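Local coordinates for protein methylmalonyl-CoA carboxyltransferase 12S subunit (Propionibacterium freudenreichii, PDB 1ON3) that catalyses transfer of the carboxyl group of methylmalonyl-CoA to the biotin of the 1.3S subunit and, as a homohexamer, forms the core of transcarboxylase, at residues Phe135-Gly140 with Tyr184-Thr189; Ile192-Thr195 with His199-Ile202; Ala319-Arg322 with Ser327-Ile330; Ala394-Thr399 with Arg421-Asp426; Ala444-Phe449 with Ala461-Lys466. All coordinates share one frame; numbering follows the deposited sequence.

Interaction 1: residues Phe135-Gly140 with Tyr184-Thr189. With MCA (methylmalonyl-coenzyme A), chain T.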
# COMPACT_ATOMS: atom_id res chain seq x y z
N PHE E 135 -3.59 -33.88 -1.26
CA PHE E 135 -2.82 -34.82 -0.45
C PHE E 135 -3.60 -36.11 -0.14
O PHE E 135 -4.67 -36.06 0.44
CB PHE E 135 -2.46 -34.09 0.86
CG PHE E 135 -1.43 -34.78 1.72
CD1 PHE E 135 -0.81 -34.06 2.73
CD2 PHE E 135 -1.12 -36.13 1.57
CE1 PHE E 135 0.12 -34.68 3.59
CE2 PHE E 135 -0.20 -36.76 2.43
CZ PHE E 135 0.42 -36.02 3.43
N PHE E 136 -3.04 -37.25 -0.56
CA PHE E 136 -3.64 -38.57 -0.27
C PHE E 136 -2.98 -39.07 1.02
O PHE E 136 -1.75 -39.29 1.06
CB PHE E 136 -3.36 -39.60 -1.38
CG PHE E 136 -4.14 -39.38 -2.65
CD1 PHE E 136 -3.61 -38.60 -3.68
CD2 PHE E 136 -5.36 -40.01 -2.85
CE1 PHE E 136 -4.30 -38.47 -4.90
CE2 PHE E 136 -6.05 -39.89 -4.06
CZ PHE E 136 -5.51 -39.12 -5.09
N TYR E 137 -3.78 -39.21 2.07
CA TYR E 137 -3.32 -39.67 3.38
C TYR E 137 -3.57 -41.18 3.53
O TYR E 137 -4.64 -41.67 3.21
CB TYR E 137 -4.10 -38.93 4.48
CG TYR E 137 -3.85 -37.45 4.54
CD1 TYR E 137 -2.96 -36.92 5.46
CD2 TYR E 137 -4.55 -36.57 3.71
CE1 TYR E 137 -2.77 -35.54 5.58
CE2 TYR E 137 -4.37 -35.18 3.81
CZ TYR E 137 -3.49 -34.67 4.75
OH TYR E 137 -3.31 -33.31 4.87
N ASP E 138 -2.59 -41.90 4.05
CA ASP E 138 -2.68 -43.34 4.22
C ASP E 138 -1.53 -43.59 5.19
O ASP E 138 -0.43 -43.95 4.76
CB ASP E 138 -2.39 -44.01 2.86
CG ASP E 138 -2.81 -45.47 2.82
OD1 ASP E 138 -3.06 -46.03 3.90
OD2 ASP E 138 -2.88 -46.06 1.71
N SER E 139 -1.78 -43.41 6.49
CA SER E 139 -0.69 -43.50 7.46
C SER E 139 -1.01 -43.91 8.89
O SER E 139 -2.10 -43.67 9.39
CB SER E 139 0.01 -42.13 7.49
OG SER E 139 0.85 -41.96 8.62
N GLY E 140 -0.02 -44.49 9.56
CA GLY E 140 -0.17 -44.88 10.95
C GLY E 140 0.18 -43.75 11.90
O GLY E 140 0.29 -43.95 13.11
N TYR E 184 -5.23 -33.83 12.23
CA TYR E 184 -5.40 -32.38 12.24
C TYR E 184 -5.00 -31.71 10.92
O TYR E 184 -5.50 -30.63 10.60
CB TYR E 184 -4.65 -31.77 13.43
CG TYR E 184 -5.28 -32.11 14.77
CD1 TYR E 184 -4.53 -32.70 15.79
CD2 TYR E 184 -6.63 -31.83 15.01
CE1 TYR E 184 -5.12 -33.02 17.02
CE2 TYR E 184 -7.22 -32.15 16.23
CZ TYR E 184 -6.46 -32.75 17.24
OH TYR E 184 -7.04 -33.08 18.45
N SER E 185 -4.11 -32.33 10.15
CA SER E 185 -3.71 -31.75 8.87
C SER E 185 -4.96 -31.74 7.95
O SER E 185 -5.31 -30.70 7.38
CB SER E 185 -2.55 -32.54 8.25
OG SER E 185 -2.12 -31.95 7.03
N PRO E 186 -5.65 -32.89 7.81
CA PRO E 186 -6.86 -32.89 6.97
C PRO E 186 -7.87 -31.84 7.47
O PRO E 186 -8.51 -31.15 6.68
CB PRO E 186 -7.38 -34.31 7.13
CG PRO E 186 -6.13 -35.09 7.13
CD PRO E 186 -5.22 -34.28 8.07
N ALA E 187 -7.99 -31.74 8.79
CA ALA E 187 -8.93 -30.78 9.38
C ALA E 187 -8.57 -29.35 9.00
O ALA E 187 -9.44 -28.50 8.91
CB ALA E 187 -8.94 -30.91 10.91
N LEU E 188 -7.29 -29.09 8.81
CA LEU E 188 -6.84 -27.74 8.46
C LEU E 188 -6.87 -27.47 6.95
O LEU E 188 -6.64 -26.33 6.53
CB LEU E 188 -5.43 -27.53 9.04
CG LEU E 188 -5.35 -27.47 10.59
CD1 LEU E 188 -3.89 -27.51 11.04
CD2 LEU E 188 -6.03 -26.20 11.11
N THR E 189 -7.14 -28.49 6.14
CA THR E 189 -7.24 -28.28 4.69
C THR E 189 -8.68 -27.81 4.49
O THR E 189 -9.40 -27.63 5.46
CB THR E 189 -7.02 -29.58 3.86
OG1 THR E 189 -8.06 -30.53 4.15
CG2 THR E 189 -5.62 -30.20 4.18
C8 MCA T . 2.20 -48.22 11.78
N9 MCA T . 3.52 -48.68 11.69
C4 MCA T . 4.27 -47.70 12.33
C5 MCA T . 3.33 -46.73 12.76
N7 MCA T . 2.04 -47.08 12.40
N3 MCA T . 5.65 -47.66 12.53
C2 MCA T . 6.04 -46.54 13.22
N1 MCA T . 5.23 -45.53 13.68
C6 MCA T . 3.85 -45.59 13.47
N6 MCA T . 3.10 -44.59 13.93
C1' MCA T . 4.06 -49.79 11.12
C2' MCA T . 3.64 -51.02 11.93
O2' MCA T . 4.51 -51.24 13.01
C3' MCA T . 3.63 -52.09 10.86
O3' MCA T . 4.92 -52.66 10.75
C4' MCA T . 3.19 -51.38 9.57
O4' MCA T . 3.53 -49.96 9.81
C5' MCA T . 1.65 -51.38 9.20
O5' MCA T . 1.07 -51.96 10.09
P1 MCA T . 0.19 -52.92 10.56
O11 MCA T . 0.10 -52.99 11.93
O12 MCA T . 0.80 -53.91 9.92
O6 MCA T . -1.38 -52.67 10.15
P2 MCA T . -2.68 -52.46 9.97
O21 MCA T . -2.86 -53.64 10.68
O22 MCA T . -3.20 -52.12 8.71
O7 MCA T . -3.00 -51.28 11.02
CPB MCA T . -2.49 -50.19 11.00
CPA MCA T . -2.71 -49.06 11.98
CP7 MCA T . -1.71 -49.59 13.04
CP9 MCA T . -4.19 -48.84 12.35
CP8 MCA T . -2.20 -47.76 11.31
OP3 MCA T . -0.55 -49.72 12.62
CP6 MCA T . -1.47 -48.90 14.25
OP2 MCA T . -2.49 -48.62 14.99
NP2 MCA T . -0.10 -48.49 14.61
CP5 MCA T . -0.03 -47.30 15.38
CP4 MCA T . -0.67 -46.05 15.65
CP3 MCA T . -0.14 -44.96 16.46
OP1 MCA T . 0.18 -45.51 17.65
NP1 MCA T . 0.08 -43.52 16.30
CP2 MCA T . 0.67 -42.95 17.48
CP1 MCA T . 1.01 -41.56 17.15
P3 MCA T . 5.71 -53.89 10.00
O31 MCA T . 4.94 -54.84 10.87
O32 MCA T . 7.16 -53.81 10.40
O33 MCA T . 5.46 -54.17 8.54
S MCA T . 1.66 -40.72 18.25
CS1 MCA T . 1.59 -39.60 17.06
OS1 MCA T . 1.19 -39.60 15.86
CS2 MCA T . 0.98 -38.44 17.56
CS3 MCA T . 1.70 -37.33 17.52
CS4 MCA T . -0.41 -38.03 18.12
OS4 MCA T . -0.55 -37.09 18.89
OS5 MCA T . -1.34 -38.73 17.73
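Tyr137, on a central parallel strand of the N-terminal crotonase-type domain, reaches across to meet Ser185 and Pro186 of the short helix 184-188 and Thr189 just after it. Ser185 comes first: its OG lies at the ring edge, in plane, and accepts a hydrogen bond from Tyr137 OH (2.8 Å). Its chi1 of -177° turns OG toward the tyrosine hydroxyl; the same oxygen is hydrogen-bonded to Asn161 of helix 147-164. Pro186 follows, its CG 3.6 Å from the centroid of the Tyr137 ring and 13° off the normal, a CH-pi contact; the opposite face of the same ring receives Phe135 CG, offset toward the rim. A leucine in place of Tyr137 would probably leave Ser185 OG without its donor and Pro186 without the flat surface it rests on. Thr189 CG2 approaches Tyr137 OH to 3.9 Å, while Thr189 OG1 turns back to Pro186 O (2.6 Å), which also accepts from Thr189 N. Just past the C-terminal end of the strand, Gly140 O takes a hydrogen bond from the adenine N6 of methylmalonyl-CoA (3.0 Å) and a weak one from its pantetheine NP1 (3.2 Å).

Interaction 2: residues Ile192-Thr195 with His199-Ile202. With DXX (methylmalonic acid), chain U.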
# COMPACT_ATOMS: atom_id res chain seq x y z
N ILE E 192 -12.28 -32.60 3.02
CA ILE E 192 -11.81 -33.96 3.27
C ILE E 192 -12.69 -34.97 2.53
O ILE E 192 -13.90 -34.99 2.73
CB ILE E 192 -11.84 -34.35 4.76
CG1 ILE E 192 -10.90 -33.45 5.56
CG2 ILE E 192 -11.44 -35.82 4.91
CD1 ILE E 192 -11.00 -33.68 7.08
N ILE E 193 -12.07 -35.77 1.65
CA ILE E 193 -12.76 -36.83 0.92
C ILE E 193 -12.23 -38.09 1.58
O ILE E 193 -11.02 -38.29 1.62
CB ILE E 193 -12.37 -36.89 -0.57
CG1 ILE E 193 -12.80 -35.60 -1.28
CG2 ILE E 193 -13.05 -38.07 -1.25
CD1 ILE E 193 -12.06 -35.38 -2.59
N MET E 194 -13.13 -38.93 2.09
CA MET E 194 -12.74 -40.14 2.79
C MET E 194 -13.34 -41.38 2.13
O MET E 194 -14.55 -41.43 1.91
CB MET E 194 -13.22 -40.02 4.24
CG MET E 194 -12.51 -40.86 5.23
SD MET E 194 -12.95 -40.40 6.93
CE MET E 194 -12.43 -41.94 7.71
N THR E 195 -12.52 -42.39 1.83
CA THR E 195 -13.04 -43.61 1.21
C THR E 195 -13.58 -44.55 2.29
O THR E 195 -13.32 -44.36 3.48
CB THR E 195 -11.96 -44.38 0.45
OG1 THR E 195 -11.07 -44.99 1.39
CG2 THR E 195 -11.19 -43.45 -0.48
N HIS E 199 -9.92 -44.84 7.76
CA HIS E 199 -10.29 -44.63 9.15
C HIS E 199 -9.49 -43.45 9.66
O HIS E 199 -8.33 -43.25 9.29
CB HIS E 199 -10.05 -45.89 10.00
CG HIS E 199 -10.90 -47.05 9.58
ND1 HIS E 199 -10.50 -47.95 8.61
CD2 HIS E 199 -12.15 -47.41 9.94
CE1 HIS E 199 -11.48 -48.81 8.39
NE2 HIS E 199 -12.50 -48.50 9.18
N MET E 200 -10.11 -42.65 10.51
CA MET E 200 -9.47 -41.46 11.05
C MET E 200 -9.95 -41.26 12.49
O MET E 200 -11.12 -41.44 12.79
CB MET E 200 -9.86 -40.26 10.18
CG MET E 200 -9.33 -38.92 10.63
SD MET E 200 -9.46 -37.70 9.27
CE MET E 200 -11.23 -37.32 9.28
N PHE E 201 -9.03 -40.90 13.38
CA PHE E 201 -9.39 -40.66 14.78
C PHE E 201 -8.21 -40.09 15.55
O PHE E 201 -7.05 -40.28 15.17
CB PHE E 201 -9.91 -41.95 15.44
CG PHE E 201 -9.10 -43.17 15.12
CD1 PHE E 201 -7.77 -43.29 15.53
CD2 PHE E 201 -9.67 -44.22 14.39
CE1 PHE E 201 -7.02 -44.43 15.23
CE2 PHE E 201 -8.93 -45.36 14.08
CZ PHE E 201 -7.60 -45.47 14.50
N ILE E 202 -8.51 -39.37 16.62
CA ILE E 202 -7.45 -38.79 17.44
C ILE E 202 -6.94 -39.88 18.38
O ILE E 202 -5.74 -40.05 18.55
CB ILE E 202 -7.95 -37.57 18.25
CG1 ILE E 202 -8.20 -36.39 17.30
CG2 ILE E 202 -6.93 -37.19 19.31
CD1 ILE E 202 -7.04 -36.13 16.32
C1 DXX U . -2.48 -42.32 21.14
O1 DXX U . -1.26 -42.82 21.23
CA DXX U . -2.95 -42.21 20.02
CB DXX U . -2.70 -40.89 19.64
C DXX U . -3.65 -43.13 19.17
O DXX U . -4.44 -43.85 19.81
O2 DXX U . -3.50 -43.20 17.93
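The methyl CE of Met194 sits beside the flat peptide group joining His199 and Met200, above its plane but beyond the side formed by His199 CA and Met200 N, 3.7 Å from each. The imidazole of His199 takes no part, since its CB bond leads away from strand 191-195 and its NE2 is hydrogen-bonded to Asp219. Met194 reaches the peptide because CG stands anti to its backbone N (chi1 -157°), and the extended chain carries CE most of the way across the gap between the backbones (Met194 CA to His199 CA 8.2 Å). The same methyl of Met194 also touches Met200 CB at 3.9 Å. Met200 starts out likewise but bends at its last torsion (chi3 76°), and its CE comes to 4.3 Å from Ile192 CD1. The side-chain contacts are apolar, made by two thioether chains and the delta methyl of Ile192. At the far end of the second segment, Ile202 O lies 3.3 Å from CB of the bound methylmalonic acid, and Ile202 N is held by Glu380 of a neighbouring subunit. Strand 191-195 and the weakly bonded strand 199-201 run at 126° to each other and belong to different sheets of the crotonase-type domain: 191-195 lies between strands 170-175 and 236-238, whereas 199-201 pairs in parallel with 177-179, and Met194 also packs on Ala224 and His227 of helix 224-231.

Interaction 3: residues Ala319-Arg322 with Ser327-Ile330; sequences AFAR and SVGI
Ala319 with Ile330 (Ile330 N to Ala319 O 2.8 Å) and, two residues further on, Ala321 with Val328 (Val328 N to Ala321 O 2.8 Å) form hydrogen-bonded pairs of an antiparallel ladder, alternating with the non-hydrogen-bonded pairs Phe320-Gly329 and Arg322-Ser327, where CA-H...O contacts such as Phe320 CA to Val328 O fill the intervals. On one face of the sheet the side chains are all aliphatic: Ala319, Ala321, Val328 and Ile330. Ala321 CB touches Ile330 CD1 at 4.1 Å, and Val328 CG2, placed between its own backbone N and carbonyl carbon, rests 3.5 Å from Ala321 O. The other face carries Phe320, Arg322 and Ser327. Phe320 brings the edge of its ring near Val328 O, beside Gly329, and packs onward against Phe353 and Phe356 of helix 344-359. Arg322 and Ser327 do not bond directly. A water in the guanidinium plane accepts from Arg322 NE (2.8 Å) and donates to Ser327 OG (2.6 Å), bridging the pair. Both residues also tie the hairpin to the preceding part of the chain, Ser327 OG through Phe254 O and Arg322 through Ser253 OG and a cation-pi contact with Phe254. Strands 316-323 and 326-333 make a beta hairpin in the mixed sheet of the C-terminal crotonase-type domain, at the same place in the strand order as hairpin 85-92/95-102 of the N-terminal one, consistent with domain duplication.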
# COMPACT_ATOMS: atom_id res chain seq x y z
N ALA E 319 -24.09 -26.78 -1.50
CA ALA E 319 -23.64 -27.42 -2.73
C ALA E 319 -23.00 -26.47 -3.72
O ALA E 319 -23.36 -25.30 -3.81
CB ALA E 319 -24.82 -28.13 -3.40
N PHE E 320 -22.03 -26.98 -4.47
CA PHE E 320 -21.40 -26.18 -5.51
C PHE E 320 -22.20 -26.42 -6.79
O PHE E 320 -22.65 -27.54 -7.06
CB PHE E 320 -19.95 -26.62 -5.75
CG PHE E 320 -18.99 -26.15 -4.71
CD1 PHE E 320 -18.25 -27.06 -3.96
CD2 PHE E 320 -18.78 -24.79 -4.50
CE1 PHE E 320 -17.30 -26.61 -3.01
CE2 PHE E 320 -17.85 -24.34 -3.57
CZ PHE E 320 -17.11 -25.24 -2.82
N ALA E 321 -22.36 -25.38 -7.59
CA ALA E 321 -23.08 -25.51 -8.85
C ALA E 321 -22.61 -24.39 -9.74
O ALA E 321 -21.67 -23.66 -9.41
CB ALA E 321 -24.57 -25.39 -8.62
N ARG E 322 -23.27 -24.25 -10.89
CA ARG E 322 -22.91 -23.19 -11.80
C ARG E 322 -24.12 -22.51 -12.39
O ARG E 322 -25.17 -23.14 -12.60
CB ARG E 322 -22.02 -23.74 -12.92
CG ARG E 322 -20.59 -24.05 -12.49
CD ARG E 322 -19.78 -24.59 -13.65
NE ARG E 322 -18.47 -25.06 -13.21
CZ ARG E 322 -18.17 -26.33 -12.95
NH1 ARG E 322 -19.07 -27.29 -13.09
NH2 ARG E 322 -16.94 -26.64 -12.55
N SER E 327 -19.01 -20.68 -11.24
CA SER E 327 -19.10 -21.43 -9.99
C SER E 327 -19.83 -20.60 -8.95
O SER E 327 -19.56 -19.41 -8.80
CB SER E 327 -17.71 -21.76 -9.41
OG SER E 327 -16.99 -22.70 -10.19
N VAL E 328 -20.78 -21.24 -8.25
CA VAL E 328 -21.51 -20.59 -7.16
C VAL E 328 -21.68 -21.61 -6.03
O VAL E 328 -21.62 -22.83 -6.26
CB VAL E 328 -22.95 -20.11 -7.57
CG1 VAL E 328 -22.87 -19.07 -8.67
CG2 VAL E 328 -23.82 -21.29 -7.98
N GLY E 329 -21.87 -21.10 -4.82
CA GLY E 329 -22.10 -21.96 -3.68
C GLY E 329 -23.54 -21.72 -3.25
O GLY E 329 -23.95 -20.58 -3.02
N ILE E 330 -24.32 -22.79 -3.12
CA ILE E 330 -25.72 -22.66 -2.74
C ILE E 330 -25.93 -23.15 -1.31
O ILE E 330 -25.44 -24.20 -0.95
CB ILE E 330 -26.63 -23.48 -3.70
CG1 ILE E 330 -26.52 -22.90 -5.11
CG2 ILE E 330 -28.08 -23.46 -3.20
CD1 ILE E 330 -27.28 -23.65 -6.16
O HOH W 1 -16.47 -23.13 -12.65

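Interaction 4: residues Ala394-Thr399 with Arg421-Asp426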
# COMPACT_ATOMS: atom_id res chain seq x y z
N ALA E 394 -20.04 -15.33 9.35
CA ALA E 394 -19.54 -15.67 8.02
C ALA E 394 -20.18 -14.82 6.92
O ALA E 394 -19.48 -14.28 6.07
CB ALA E 394 -19.76 -17.16 7.73
N TYR E 395 -21.50 -14.71 6.93
CA TYR E 395 -22.15 -13.89 5.90
C TYR E 395 -21.81 -12.40 6.03
O TYR E 395 -21.51 -11.75 5.02
CB TYR E 395 -23.67 -14.09 5.95
CG TYR E 395 -24.14 -15.31 5.18
CD1 TYR E 395 -24.87 -16.30 5.81
CD2 TYR E 395 -23.86 -15.44 3.82
CE1 TYR E 395 -25.33 -17.41 5.11
CE2 TYR E 395 -24.32 -16.55 3.10
CZ TYR E 395 -25.05 -17.53 3.76
OH TYR E 395 -25.50 -18.63 3.07
N SER E 396 -21.83 -11.86 7.25
CA SER E 396 -21.52 -10.43 7.44
C SER E 396 -20.09 -10.08 7.03
O SER E 396 -19.82 -8.97 6.61
CB SER E 396 -21.73 -10.01 8.91
OG SER E 396 -23.06 -10.25 9.34
N GLU E 397 -19.17 -11.03 7.15
CA GLU E 397 -17.78 -10.78 6.77
C GLU E 397 -17.57 -11.00 5.27
O GLU E 397 -16.68 -10.41 4.66
CB GLU E 397 -16.85 -11.73 7.54
CG GLU E 397 -15.37 -11.53 7.25
CD GLU E 397 -14.83 -10.22 7.80
OE1 GLU E 397 -13.68 -9.88 7.49
OE2 GLU E 397 -15.55 -9.54 8.56
N ALA E 398 -18.38 -11.87 4.68
CA ALA E 398 -18.22 -12.18 3.26
C ALA E 398 -18.37 -10.97 2.35
O ALA E 398 -19.25 -10.13 2.56
CB ALA E 398 -19.19 -13.29 2.85
N THR E 399 -17.50 -10.89 1.33
CA THR E 399 -17.54 -9.79 0.38
C THR E 399 -17.85 -10.25 -1.06
O THR E 399 -17.97 -9.43 -1.97
CB THR E 399 -16.22 -8.98 0.39
OG1 THR E 399 -15.12 -9.85 0.12
CG2 THR E 399 -16.01 -8.31 1.77
N ARG E 421 -30.79 -8.64 3.33
CA ARG E 421 -30.13 -7.40 2.90
C ARG E 421 -29.23 -6.80 3.97
O ARG E 421 -28.17 -6.26 3.68
CB ARG E 421 -31.19 -6.36 2.52
CG ARG E 421 -30.61 -5.00 2.23
CD ARG E 421 -30.50 -4.78 0.75
NE ARG E 421 -31.82 -4.84 0.13
CZ ARG E 421 -32.02 -5.11 -1.15
NH1 ARG E 421 -30.98 -5.34 -1.95
NH2 ARG E 421 -33.26 -5.16 -1.63
N ASP E 422 -29.68 -6.88 5.22
CA ASP E 422 -28.92 -6.32 6.32
C ASP E 422 -27.58 -6.98 6.55
O ASP E 422 -26.67 -6.36 7.10
CB ASP E 422 -29.80 -6.31 7.57
CG ASP E 422 -31.06 -5.48 7.38
OD1 ASP E 422 -30.92 -4.28 7.08
OD2 ASP E 422 -32.19 -6.02 7.50
N LEU E 423 -27.43 -8.24 6.15
CA LEU E 423 -26.13 -8.88 6.30
C LEU E 423 -25.34 -8.77 4.99
O LEU E 423 -24.40 -9.53 4.73
CB LEU E 423 -26.26 -10.34 6.75
CG LEU E 423 -26.30 -10.48 8.28
CD1 LEU E 423 -27.67 -10.04 8.80
CD2 LEU E 423 -26.04 -11.92 8.68
N GLY E 424 -25.74 -7.83 4.14
CA GLY E 424 -25.00 -7.62 2.91
C GLY E 424 -25.44 -8.31 1.64
O GLY E 424 -24.71 -8.26 0.66
N ALA E 425 -26.61 -8.96 1.64
CA ALA E 425 -27.08 -9.60 0.42
C ALA E 425 -27.15 -8.47 -0.61
O ALA E 425 -27.69 -7.40 -0.33
CB ALA E 425 -28.47 -10.21 0.61
N ASP E 426 -26.59 -8.71 -1.79
CA ASP E 426 -26.60 -7.70 -2.84
C ASP E 426 -27.94 -7.64 -3.57
O ASP E 426 -28.34 -6.58 -4.06
CB ASP E 426 -25.48 -7.97 -3.83
CG ASP E 426 -24.13 -7.90 -3.18
OD1 ASP E 426 -23.71 -6.79 -2.81
OD2 ASP E 426 -23.50 -8.96 -3.02
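Ser396 and Leu423 lie side by side, their CA atoms 5.0 Å apart, and the serine hydroxyl does the touching. Ser396 OG rests against the branch point of the leucine, 3.4 Å from Leu423 CG and 3.5 Å from Leu423 CD2. The oxygen takes this place because it lies anti to its own carbonyl carbon, beside the backbone N (chi1 -58°), where it can also bond back to Leu392 O one helical turn earlier; its polar demand is thus met within the helix while its flank meets a hydrocarbon. Next to it, Tyr395 CB approaches Leu423 CD2 at 4.2 Å, and the tyrosine ring then leads away from the contact, its hydroxyl bonded to Gln366. Both segments lead into adjacent parallel strands of the crotonase-type sheet: residues 394-399 end helix 384-397 ahead of strand 402-407, and the loop that holds Leu423 runs into strand 427-430. Between the two backbones Tyr395 O and Leu423 O come to 3.7 Å, two acceptors brought together by one donor, since Lys402 NZ bonds both of them and Ala398 O as well. This ammonium group probably offsets the carbonyl dipoles gathered round it, among them those of the helix end. The turn carrying Leu423 is closed by Gly424 N to Arg421 O (2.9 Å), and at the phi of Gly424 (94°) a CB would run into the carbonyl oxygen of Leu423, so the position calls for glycine. Further out, Asp422 forms a salt bridge with Lys156 of a neighbouring subunit, whose Gly155 packs on Leu423 and whose Phe159 packs on Ser396.

Interaction 5: residues Ala444-Phe449 with Ala461-Lys466; sequences AANVIF and AMRAEK
Lys466 lays its aliphatic chain across the face of the Phe449 ring. Its CB meets Phe449 CD1 at 3.6 Å, and the next carbon, CG, lies against Phe449 CG. A bend at chi2 then carries Lys466 CD over the middle of the Phe449 ring, 4.0 Å from the centroid, in a CH-pi contact. The tip, NZ, passes beyond the ring to long, weak ion pairs with Glu452 and Glu469. On the opposite face of Phe449 sits Ile448 CG1, again over the centre, and Ala445 CB lies at the edge, so the ring is held between two aliphatic groups. A serine in place of Phe449 would probably open a gap between Ile448 and Lys466 and leave the lysine chain free to turn. Near the surface, Arg463 NE donates to Asn446 OD1 (3.1 Å, 164°) in both the carbonyl and the guanidinium planes, with a weak second bond from NH2. Phe449 also meets Phe73 of a neighbouring subunit edge-to-face. In the C-terminal crotonase-type domain, the contact packs the junction of helices 441-448 and 450-454 against the long helix 459-474, whose Ile467 and Tyr470 pack on Ala445 and Ala444.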
# COMPACT_ATOMS: atom_id res chain seq x y z
N ALA E 444 -47.16 -13.88 17.64
CA ALA E 444 -47.09 -12.45 17.91
C ALA E 444 -48.39 -12.02 18.59
O ALA E 444 -48.37 -11.50 19.71
CB ALA E 444 -46.90 -11.68 16.61
N ALA E 445 -49.50 -12.25 17.91
CA ALA E 445 -50.83 -11.90 18.39
C ALA E 445 -51.05 -12.20 19.87
O ALA E 445 -51.53 -11.36 20.62
CB ALA E 445 -51.90 -12.61 17.56
N ASN E 446 -50.69 -13.41 20.28
CA ASN E 446 -50.87 -13.81 21.67
C ASN E 446 -50.08 -12.96 22.65
O ASN E 446 -50.41 -12.92 23.83
CB ASN E 446 -50.51 -15.29 21.85
CG ASN E 446 -51.49 -16.21 21.15
OD1 ASN E 446 -52.70 -16.12 21.36
ND2 ASN E 446 -50.97 -17.11 20.32
N VAL E 447 -49.05 -12.28 22.16
CA VAL E 447 -48.24 -11.45 23.04
C VAL E 447 -48.72 -9.99 23.09
O VAL E 447 -48.97 -9.46 24.17
CB VAL E 447 -46.75 -11.48 22.63
CG1 VAL E 447 -45.93 -10.59 23.56
CG2 VAL E 447 -46.24 -12.91 22.68
N ILE E 448 -48.87 -9.36 21.93
CA ILE E 448 -49.28 -7.96 21.88
C ILE E 448 -50.78 -7.65 21.86
O ILE E 448 -51.17 -6.50 22.03
CB ILE E 448 -48.64 -7.24 20.67
CG1 ILE E 448 -49.05 -7.93 19.37
CG2 ILE E 448 -47.12 -7.23 20.83
CD1 ILE E 448 -48.62 -7.18 18.13
N PHE E 449 -51.62 -8.67 21.66
CA PHE E 449 -53.07 -8.45 21.64
C PHE E 449 -53.74 -9.21 22.78
O PHE E 449 -54.97 -9.26 22.88
CB PHE E 449 -53.64 -8.90 20.30
CG PHE E 449 -53.01 -8.21 19.11
CD1 PHE E 449 -52.40 -8.96 18.11
CD2 PHE E 449 -53.03 -6.83 19.00
CE1 PHE E 449 -51.82 -8.33 17.01
CE2 PHE E 449 -52.46 -6.19 17.90
CZ PHE E 449 -51.85 -6.94 16.90
N ALA E 461 -62.97 -14.76 17.93
CA ALA E 461 -63.14 -13.92 16.75
C ALA E 461 -62.12 -12.78 16.76
O ALA E 461 -61.61 -12.37 15.71
CB ALA E 461 -64.56 -13.35 16.70
N MET E 462 -61.84 -12.26 17.95
CA MET E 462 -60.88 -11.17 18.09
C MET E 462 -59.49 -11.68 17.74
O MET E 462 -58.75 -11.02 17.03
CB MET E 462 -60.89 -10.62 19.52
CG MET E 462 -59.96 -9.41 19.74
SD MET E 462 -60.33 -8.02 18.64
CE MET E 462 -61.68 -7.24 19.52
N ARG E 463 -59.15 -12.87 18.24
CA ARG E 463 -57.84 -13.44 17.96
C ARG E 463 -57.64 -13.66 16.46
O ARG E 463 -56.63 -13.24 15.90
CB ARG E 463 -57.64 -14.76 18.71
CG ARG E 463 -56.39 -15.50 18.24
CD ARG E 463 -56.09 -16.76 19.03
NE ARG E 463 -55.61 -16.48 20.38
CZ ARG E 463 -56.40 -16.31 21.43
NH1 ARG E 463 -57.72 -16.39 21.30
NH2 ARG E 463 -55.87 -16.04 22.62
N ALA E 464 -58.60 -14.31 15.81
CA ALA E 464 -58.49 -14.56 14.38
C ALA E 464 -58.40 -13.24 13.61
O ALA E 464 -57.70 -13.14 12.60
CB ALA E 464 -59.70 -15.39 13.89
N GLU E 465 -59.11 -12.23 14.10
CA GLU E 465 -59.10 -10.91 13.50
C GLU E 465 -57.70 -10.27 13.57
O GLU E 465 -57.18 -9.75 12.58
CB GLU E 465 -60.11 -10.00 14.20
CG GLU E 465 -59.86 -8.50 14.01
CD GLU E 465 -59.93 -8.08 12.55
OE1 GLU E 465 -59.57 -6.91 12.25
OE2 GLU E 465 -60.35 -8.90 11.72
N LYS E 466 -57.11 -10.30 14.76
CA LYS E 466 -55.79 -9.72 14.99
C LYS E 466 -54.68 -10.49 14.28
O LYS E 466 -53.73 -9.89 13.76
CB LYS E 466 -55.50 -9.65 16.49
CG LYS E 466 -56.37 -8.61 17.19
CD LYS E 466 -56.15 -7.25 16.55
CE LYS E 466 -57.03 -6.18 17.16
NZ LYS E 466 -56.73 -4.83 16.59

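Along the chain the five contacts follow in series, each closing before the next opens. Interactions 1 and 2 belong to the N-terminal half; their centres are 8 Å apart, they touch through Pro186 and Ile192, and both reach the same mixed sheet. Interactions 3 and 4 belong to the second mixed sheet and its surroundings, with centres about 17 Å apart and no touch. Interaction 5 stands alone on outlying helices, about 57 Å between centres from interaction 1. All but interaction 3 touch a neighbouring subunit. Methylmalonyl-CoA is bound by Gly140 and by Gly413 of another subunit; this coenzyme therefore lies between opposite halves of two chains, consistent with sites built at the hexamer's subunit interface.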